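Local structure of kinectin 1 (Kinesin receptor) (Legionella pneumophila, 4MU6) at residues Ile10-Val14 / Glu254-Asn259; Leu53-Arg57 / Cys248-Ile252; Ile108-Ile112 / Leu176-Glu180. The protein is a bacterial effector of still unknown molecular function, represented here by its N-terminal, mostly helical coiled-coil domain. All blocks are in the same frame, centred on the assembly; numbering follows the deposited sequence.

Contact 1: Ile10-Val14 / Glu254-Asn259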
loop_
_atom_site.group_PDB
_atom_site.type_symbol
_atom_site.label_atom_id
_atom_site.label_comp_id
_atom_site.label_asym_id
_atom_site.label_seq_id
_atom_site.Cartn_x
_atom_site.Cartn_y
_atom_site.Cartn_z
ATOM N N ILE A 10 -14.828 -16.921 24.237
ATOM C CA ILE A 10 -15.079 -18.195 23.569
ATOM C C ILE A 10 -16.124 -19.059 24.298
ATOM O O ILE A 10 -16.926 -19.745 23.662
ATOM C CB ILE A 10 -13.759 -18.969 23.304
ATOM C CG1 ILE A 10 -13.974 -20.089 22.285
ATOM C CG2 ILE A 10 -13.178 -19.497 24.587
ATOM C CD1 ILE A 10 -14.221 -19.573 20.881
ATOM N N GLU A 11 -16.135 -18.996 25.626
ATOM C CA GLU A 11 -17.068 -19.783 26.426
ATOM C C GLU A 11 -18.498 -19.315 26.194
ATOM O O GLU A 11 -19.419 -20.119 26.022
ATOM C CB GLU A 11 -16.718 -19.679 27.911
ATOM C CG GLU A 11 -17.604 -20.516 28.804
ATOM C CD GLU A 11 -17.089 -20.599 30.236
ATOM O OE1 GLU A 11 -15.855 -20.726 30.432
ATOM O OE2 GLU A 11 -17.925 -20.536 31.166
ATOM N N GLU A 12 -18.681 -18.004 26.187
ATOM C CA GLU A 12 -19.996 -17.424 25.958
ATOM C C GLU A 12 -20.502 -17.701 24.534
ATOM O O GLU A 12 -21.702 -17.863 24.315
ATOM C CB GLU A 12 -19.926 -15.928 26.227
ATOM C CG GLU A 12 -21.247 -15.225 26.289
ATOM C CD GLU A 12 -21.071 -13.754 26.587
ATOM O OE1 GLU A 12 -20.018 -13.393 27.156
ATOM O OE2 GLU A 12 -21.970 -12.958 26.240
ATOM N N LEU A 13 -19.591 -17.769 23.568
ATOM C CA LEU A 13 -19.996 -18.055 22.190
ATOM C C LEU A 13 -20.493 -19.492 22.051
ATOM O O LEU A 13 -21.562 -19.741 21.488
ATOM C CB LEU A 13 -18.852 -17.796 21.207
ATOM C CG LEU A 13 -19.158 -18.105 19.734
ATOM C CD1 LEU A 13 -20.302 -17.257 19.248
ATOM C CD2 LEU A 13 -17.941 -17.864 18.869
ATOM N N VAL A 14 -19.712 -20.435 22.565
ATOM C CA VAL A 14 -20.086 -21.843 22.490
ATOM C C VAL A 14 -21.414 -22.078 23.208
ATOM O O VAL A 14 -22.282 -22.802 22.709
ATOM C CB VAL A 14 -18.974 -22.743 23.063
ATOM C CG1 VAL A 14 -19.359 -24.213 22.978
ATOM C CG2 VAL A 14 -17.661 -22.488 22.303
ATOM N N GLU A 254 -9.887 -23.789 20.768
ATOM C CA GLU A 254 -10.399 -23.576 22.117
ATOM C C GLU A 254 -11.863 -24.003 22.252
ATOM O O GLU A 254 -12.233 -24.771 23.156
ATOM C CB GLU A 254 -10.264 -22.110 22.511
ATOM C CG GLU A 254 -9.958 -21.904 23.981
ATOM C CD GLU A 254 -9.451 -20.502 24.288
ATOM O OE1 GLU A 254 -8.853 -19.867 23.386
ATOM O OE2 GLU A 254 -9.650 -20.040 25.437
ATOM N N ALA A 255 -12.690 -23.484 21.356
ATOM C CA ALA A 255 -14.102 -23.806 21.308
ATOM C C ALA A 255 -14.310 -25.306 21.170
ATOM O O ALA A 255 -15.255 -25.854 21.731
ATOM C CB ALA A 255 -14.783 -23.062 20.143
ATOM N N ASP A 256 -13.437 -25.957 20.406
ATOM C CA ASP A 256 -13.453 -27.409 20.282
ATOM C C ASP A 256 -13.224 -28.059 21.646
ATOM O O ASP A 256 -13.929 -28.992 22.025
ATOM C CB ASP A 256 -12.361 -27.866 19.310
ATOM C CG ASP A 256 -12.256 -29.380 19.208
ATOM O OD1 ASP A 256 -11.697 -30.019 20.134
ATOM O OD2 ASP A 256 -12.721 -29.929 18.188
ATOM N N GLN A 257 -12.233 -27.560 22.379
ATOM C CA GLN A 257 -11.850 -28.154 23.662
ATOM C C GLN A 257 -12.963 -28.132 24.704
ATOM O O GLN A 257 -13.090 -29.052 25.509
ATOM C CB GLN A 257 -10.623 -27.440 24.232
ATOM C CG GLN A 257 -9.330 -27.762 23.526
ATOM C CD GLN A 257 -8.889 -29.189 23.764
ATOM O OE1 GLN A 257 -9.226 -30.093 22.995
ATOM N NE2 GLN A 257 -8.132 -29.403 24.838
ATOM N N ILE A 258 -13.770 -27.078 24.684
ATOM C CA ILE A 258 -14.750 -26.862 25.738
ATOM C C ILE A 258 -16.184 -27.219 25.339
ATOM O O ILE A 258 -17.086 -27.130 26.158
ATOM C CB ILE A 258 -14.737 -25.398 26.203
ATOM C CG1 ILE A 258 -15.204 -24.483 25.067
ATOM C CG2 ILE A 258 -13.348 -25.003 26.699
ATOM C CD1 ILE A 258 -15.409 -23.042 25.494
ATOM N N ASN A 259 -16.385 -27.598 24.079
ATOM C CA ASN A 259 -17.705 -27.905 23.539
ATOM C C ASN A 259 -18.427 -28.991 24.344
ATOM O O ASN A 259 -19.525 -28.769 24.864
ATOM C CB ASN A 259 -17.567 -28.346 22.080
ATOM C CG ASN A 259 -18.907 -28.564 21.387
ATOM O OD1 ASN A 259 -19.518 -29.621 21.534
ATOM N ND2 ASN A 259 -19.341 -27.584 20.578
#
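Where a short helix lies across a longer one in a helical bundle, a small residue on one helix can let the other come close, and the crossing of helix 10-22 over helix 227-273, with Ala255 as the small residue, illustrates the principle. The two short segments make an angle of 61° between their N-to-C directions, signed -61°, with their axes 9.6 Å apart at closest approach. About 300 Å² of surface is buried, and no hydrogen bond spans the joint, so it rests on van der Waals complementarity.

The low point of the second surface is Ala255. Two bumps one helical turn apart close over its methyl group: Ile10 CD1 and Val14 CG2 each come to 3.6 Å from Ala255 CB. The backbones are nearest here as well, with the CA atoms of Ile10 and Ala255 6.1 Å apart. A reciprocal bump is supplied by Ile258, whose outstretched side chain fits a hollow formed by Ile10, Glu11 and Val14.

At one end of the patch, the side chain of Glu254 lies along Ile10, its OE2 atom 3.7 Å from Ile10 CG2. At the other, Asn259 rests beside Val14, while its OD1 turns to a hydrogen bond with Ile42 N. Val49 of helix 43-105 touches both Leu13 and Ala255, which makes this crossing one side of a three-helix arrangement.

The seating of Ile258 is measured at its tip: CD1 lies 3.8 Å from Glu11 CA, 3.9 Å from Val14 CG2 and 4.1 Å from Ile10 O.

Contact 2: Leu53-Arg57 / Cys248-Ile252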
loop_
_atom_site.group_PDB
_atom_site.type_symbol
_atom_site.label_atom_id
_atom_site.label_comp_id
_atom_site.label_asym_id
_atom_site.label_seq_id
_atom_site.Cartn_x
_atom_site.Cartn_y
_atom_site.Cartn_z
ATOM N N LEU A 53 -16.921 -17.934 13.825
ATOM C CA LEU A 53 -15.543 -17.458 14.003
ATOM C C LEU A 53 -14.901 -17.045 12.678
ATOM O O LEU A 53 -14.153 -16.059 12.614
ATOM C CB LEU A 53 -14.685 -18.493 14.737
ATOM C CG LEU A 53 -15.016 -18.595 16.229
ATOM C CD1 LEU A 53 -14.427 -19.847 16.837
ATOM C CD2 LEU A 53 -14.494 -17.357 16.941
ATOM N N LEU A 54 -15.208 -17.785 11.620
ATOM C CA LEU A 54 -14.639 -17.488 10.309
ATOM C C LEU A 54 -15.174 -16.173 9.770
ATOM O O LEU A 54 -14.409 -15.381 9.183
ATOM C CB LEU A 54 -14.930 -18.617 9.324
ATOM C CG LEU A 54 -14.182 -19.905 9.643
ATOM C CD1 LEU A 54 -14.766 -21.025 8.825
ATOM C CD2 LEU A 54 -12.684 -19.739 9.371
ATOM N N LYS A 55 -16.479 -15.952 9.960
ATOM C CA LYS A 55 -17.105 -14.700 9.555
ATOM C C LYS A 55 -16.502 -13.534 10.311
ATOM O O LYS A 55 -16.236 -12.486 9.725
ATOM C CB LYS A 55 -18.606 -14.720 9.768
ATOM C CG LYS A 55 -19.406 -15.493 8.720
ATOM C CD LYS A 55 -20.868 -15.666 9.172
ATOM C CE LYS A 55 -21.724 -16.430 8.153
ATOM N NZ LYS A 55 -21.498 -17.903 8.136
ATOM N N SER A 56 -16.298 -13.724 11.610
ATOM C CA SER A 56 -15.643 -12.729 12.459
ATOM C C SER A 56 -14.207 -12.432 12.005
ATOM O O SER A 56 -13.781 -11.273 11.964
ATOM C CB SER A 56 -15.628 -13.211 13.912
ATOM O OG SER A 56 -16.931 -13.185 14.461
ATOM N N ARG A 57 -13.464 -13.493 11.694
ATOM C CA ARG A 57 -12.112 -13.350 11.201
ATOM C C ARG A 57 -12.138 -12.582 9.893
ATOM O O ARG A 57 -11.341 -11.670 9.675
ATOM C CB ARG A 57 -11.469 -14.709 10.944
ATOM C CG ARG A 57 -10.040 -14.578 10.373
ATOM C CD ARG A 57 -9.684 -15.816 9.592
ATOM N NE ARG A 57 -10.590 -15.966 8.457
ATOM C CZ ARG A 57 -10.731 -17.076 7.742
ATOM N NH1 ARG A 57 -10.041 -18.164 8.054
ATOM N NH2 ARG A 57 -11.573 -17.095 6.716
ATOM N N CYS A 248 -7.772 -16.979 14.743
ATOM C CA CYS A 248 -9.000 -17.686 14.427
ATOM C C CYS A 248 -8.832 -19.197 14.596
ATOM O O CYS A 248 -9.717 -19.864 15.141
ATOM C CB CYS A 248 -9.429 -17.373 12.994
ATOM S SG CYS A 248 -10.981 -18.151 12.513
ATOM N N SER A 249 -7.707 -19.737 14.123
ATOM C CA SER A 249 -7.423 -21.154 14.339
ATOM C C SER A 249 -7.370 -21.520 15.825
ATOM O O SER A 249 -7.827 -22.599 16.219
ATOM C CB SER A 249 -6.125 -21.576 13.659
ATOM O OG SER A 249 -6.408 -22.085 12.371
ATOM N N ASP A 250 -6.828 -20.622 16.644
ATOM C CA ASP A 250 -6.697 -20.889 18.081
ATOM C C ASP A 250 -8.053 -20.861 18.780
ATOM O O ASP A 250 -8.321 -21.662 19.672
ATOM C CB ASP A 250 -5.771 -19.865 18.749
ATOM C CG ASP A 250 -4.317 -20.054 18.371
ATOM O OD1 ASP A 250 -3.982 -21.104 17.780
ATOM O OD2 ASP A 250 -3.509 -19.151 18.683
ATOM N N LEU A 251 -8.889 -19.910 18.379
ATOM C CA LEU A 251 -10.239 -19.779 18.918
ATOM C C LEU A 251 -11.103 -20.986 18.558
ATOM O O LEU A 251 -11.895 -21.485 19.372
ATOM C CB LEU A 251 -10.875 -18.484 18.414
ATOM C CG LEU A 251 -10.460 -17.236 19.201
ATOM C CD1 LEU A 251 -10.928 -15.955 18.514
ATOM C CD2 LEU A 251 -10.996 -17.317 20.635
ATOM N N ILE A 252 -10.938 -21.476 17.336
ATOM C CA ILE A 252 -11.636 -22.681 16.937
ATOM C C ILE A 252 -11.179 -23.874 17.785
ATOM O O ILE A 252 -12.005 -24.645 18.279
ATOM C CB ILE A 252 -11.483 -22.952 15.437
ATOM C CG1 ILE A 252 -12.239 -21.874 14.648
ATOM C CG2 ILE A 252 -12.036 -24.335 15.080
ATOM C CD1 ILE A 252 -11.759 -21.705 13.241
#
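Cys248 opens segment 248-252 of helix 227-273, which packs on 53-57 of helix 43-105, and marks the closest backbone approach, its CA lying 6.2 Å from that of Arg57. Its CB meets Arg57 CD at 3.8 Å, so the arginine offers its aliphatic stem here; NH1 makes a long, weak ion pair with Glu245. The sulphur points into the joint, with Cys248 SG 3.8 Å from Leu53 O and 3.9 Å from Leu54 CD2. One turn on, Leu251 and Ile252 receive Leu53 between them: Leu53 CD2 is 4.1 Å from Leu251 CB, and Leu53 CD1 is 3.7 Å from Ile252 CG1. Ile252 CD1 also reaches the fringe of Leu54, 4.4 Å from its CD2.

Helix 10-22 covers this apolar strip on one flank, Ile10 touching both Leu53 and Leu251. The axes of the two short segments approach to 10.1 Å, at 160°, and side chains spaced three and four residues apart meet along them, an arrangement typical of antiparallel helix packing in an elongated helical bundle.

Contact 3: Ile108-Ile112 / Leu176-Glu180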
loop_
_atom_site.group_PDB
_atom_site.type_symbol
_atom_site.label_atom_id
_atom_site.label_comp_id
_atom_site.label_asym_id
_atom_site.label_seq_id
_atom_site.Cartn_x
_atom_site.Cartn_y
_atom_site.Cartn_z
ATOM N N ILE A 108 25.403 35.117 -30.864
ATOM C CA ILE A 108 26.832 34.793 -30.955
ATOM C C ILE A 108 27.467 34.883 -32.375
ATOM O O ILE A 108 28.559 35.432 -32.518
ATOM C CB ILE A 108 27.146 33.446 -30.262
ATOM C CG1 ILE A 108 26.838 33.551 -28.769
ATOM C CG2 ILE A 108 28.596 33.043 -30.481
ATOM C CD1 ILE A 108 27.152 32.303 -27.978
ATOM N N PRO A 109 26.792 34.357 -33.420
ATOM C CA PRO A 109 27.304 34.542 -34.790
ATOM C C PRO A 109 27.479 36.008 -35.178
ATOM O O PRO A 109 28.431 36.347 -35.873
ATOM C CB PRO A 109 26.213 33.914 -35.654
ATOM C CG PRO A 109 25.615 32.884 -34.781
ATOM C CD PRO A 109 25.639 33.440 -33.397
ATOM N N THR A 110 26.574 36.869 -34.730
ATOM C CA THR A 110 26.739 38.304 -34.949
ATOM C C THR A 110 27.993 38.862 -34.253
ATOM O O THR A 110 28.780 39.592 -34.863
ATOM C CB THR A 110 25.497 39.067 -34.503
ATOM O OG1 THR A 110 24.413 38.708 -35.361
ATOM C CG2 THR A 110 25.721 40.574 -34.569
ATOM N N GLN A 111 28.176 38.500 -32.986
ATOM C CA GLN A 111 29.326 38.935 -32.205
ATOM C C GLN A 111 30.624 38.484 -32.857
ATOM O O GLN A 111 31.552 39.280 -33.021
ATOM C CB GLN A 111 29.259 38.372 -30.785
ATOM C CG GLN A 111 28.183 39.008 -29.930
ATOM C CD GLN A 111 27.907 38.221 -28.656
ATOM O OE1 GLN A 111 27.369 37.101 -28.689
ATOM N NE2 GLN A 111 28.287 38.801 -27.525
ATOM N N ILE A 112 30.688 37.202 -33.210
ATOM C CA ILE A 112 31.868 36.667 -33.860
ATOM C C ILE A 112 32.196 37.442 -35.135
ATOM O O ILE A 112 33.340 37.824 -35.350
ATOM C CB ILE A 112 31.714 35.174 -34.151
ATOM C CG1 ILE A 112 31.843 34.402 -32.841
ATOM C CG2 ILE A 112 32.778 34.718 -35.163
ATOM C CD1 ILE A 112 31.326 32.972 -32.906
ATOM N N LEU A 176 33.747 33.437 -27.288
ATOM C CA LEU A 176 32.446 33.318 -27.926
ATOM C C LEU A 176 32.200 31.900 -28.422
ATOM O O LEU A 176 31.109 31.359 -28.238
ATOM C CB LEU A 176 32.324 34.322 -29.072
ATOM C CG LEU A 176 32.186 35.772 -28.596
ATOM C CD1 LEU A 176 32.533 36.769 -29.716
ATOM C CD2 LEU A 176 30.781 36.003 -28.069
ATOM N N PHE A 177 33.209 31.302 -29.054
ATOM C CA PHE A 177 33.080 29.927 -29.534
ATOM C C PHE A 177 32.879 28.963 -28.368
ATOM O O PHE A 177 32.111 28.006 -28.489
ATOM C CB PHE A 177 34.277 29.494 -30.393
ATOM C CG PHE A 177 34.173 29.909 -31.861
ATOM C CD1 PHE A 177 33.218 29.343 -32.698
ATOM C CD2 PHE A 177 35.048 30.846 -32.401
ATOM C CE1 PHE A 177 33.123 29.722 -34.045
ATOM C CE2 PHE A 177 34.964 31.226 -33.753
ATOM C CZ PHE A 177 34.005 30.665 -34.569
ATOM N N GLU A 178 33.568 29.210 -27.251
ATOM C CA GLU A 178 33.348 28.427 -26.035
ATOM C C GLU A 178 31.964 28.689 -25.437
ATOM O O GLU A 178 31.317 27.779 -24.907
ATOM C CB GLU A 178 34.414 28.732 -24.986
ATOM C CG GLU A 178 34.364 27.772 -23.815
ATOM C CD GLU A 178 35.377 28.095 -22.729
ATOM O OE1 GLU A 178 36.213 29.001 -22.943
ATOM O OE2 GLU A 178 35.329 27.437 -21.662
ATOM N N GLN A 179 31.518 29.941 -25.513
ATOM C CA GLN A 179 30.198 30.303 -25.020
ATOM C C GLN A 179 29.151 29.519 -25.801
ATOM O O GLN A 179 28.174 28.998 -25.232
ATOM C CB GLN A 179 29.953 31.804 -25.182
ATOM C CG GLN A 179 28.659 32.288 -24.543
ATOM C CD GLN A 179 28.722 32.262 -23.018
ATOM O OE1 GLN A 179 29.601 32.875 -22.414
ATOM N NE2 GLN A 179 27.788 31.548 -22.393
ATOM N N GLU A 180 29.372 29.420 -27.110
ATOM C CA GLU A 180 28.430 28.732 -27.984
ATOM C C GLU A 180 28.258 27.253 -27.627
ATOM O O GLU A 180 27.143 26.781 -27.397
ATOM C CB GLU A 180 28.851 28.877 -29.446
ATOM C CG GLU A 180 27.908 28.202 -30.432
ATOM C CD GLU A 180 28.243 28.538 -31.886
ATOM O OE1 GLU A 180 29.337 28.150 -32.353
ATOM O OE2 GLU A 180 27.415 29.197 -32.555
#
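Helices 108-127 and 158-217, successive in the chain, form an antiparallel helical hairpin whose arms meet through side chains that recur along one face of each. The segments run at 169° to each other with axes 10.2 Å apart, and their contact buries 376 Å².

Ile108, at the start of its helix, brings the backbones closest: its CA is 6.5 Å from that of Leu176. Its CG2 lies 3.8 Å from Leu176 O, while its extended CD1 reaches further along the partner, to 3.8 Å from Gln179 CG and 3.7 Å from Glu180 N. Pro109 follows with its CA-to-CB bond directed away, placed in the first turn, where a proline ring is readily accepted by a helix.

Gln111 returns to the interface, and its OE1 comes within 3.6 Å of Leu176 CD2 in a plain van der Waals contact. Leu176 is thereby lodged against Ile108, Gln111 and Ile112, residues spaced by three and four positions as on the inner face of a coiled coil. Across from them, Glu180 also touches Leu105 at the end of helix 43-105, so the preceding helix adjoins the base of this joint.

Ile112 completes the turn. Its CG1 packs 3.8 Å from Leu176 CB, and its terminal methyl lies over the ring of the otherwise exposed Phe177 in a CH-pi contact: Ile112 CD1 is 3.9 Å from the centroid of the Phe177 ring, only 11° off the ring normal.

Contacts 1 and 2 are neighbours, their centres 11 Å apart; both use helix 227-273 and they touch directly, Ile10 CD1 lying 3.4 Å from Leu251 O. Together they join helices 10-22, 43-105 and 227-273 into one bundle. Contact 3 lies on the opposite side of the chain's centre, about 90 Å from contact 1 and 80 Å from contact 2, centre to centre. Along the sequence the pairs are enclosed one within another: contact 1 outermost, then contact 2, then contact 3. The chain thus runs out along helices 43-105 and 108-127, turns beyond contact 3 and comes back through helices 158-217 and 227-273, giving an elongated domain with contacts between helices at both ends.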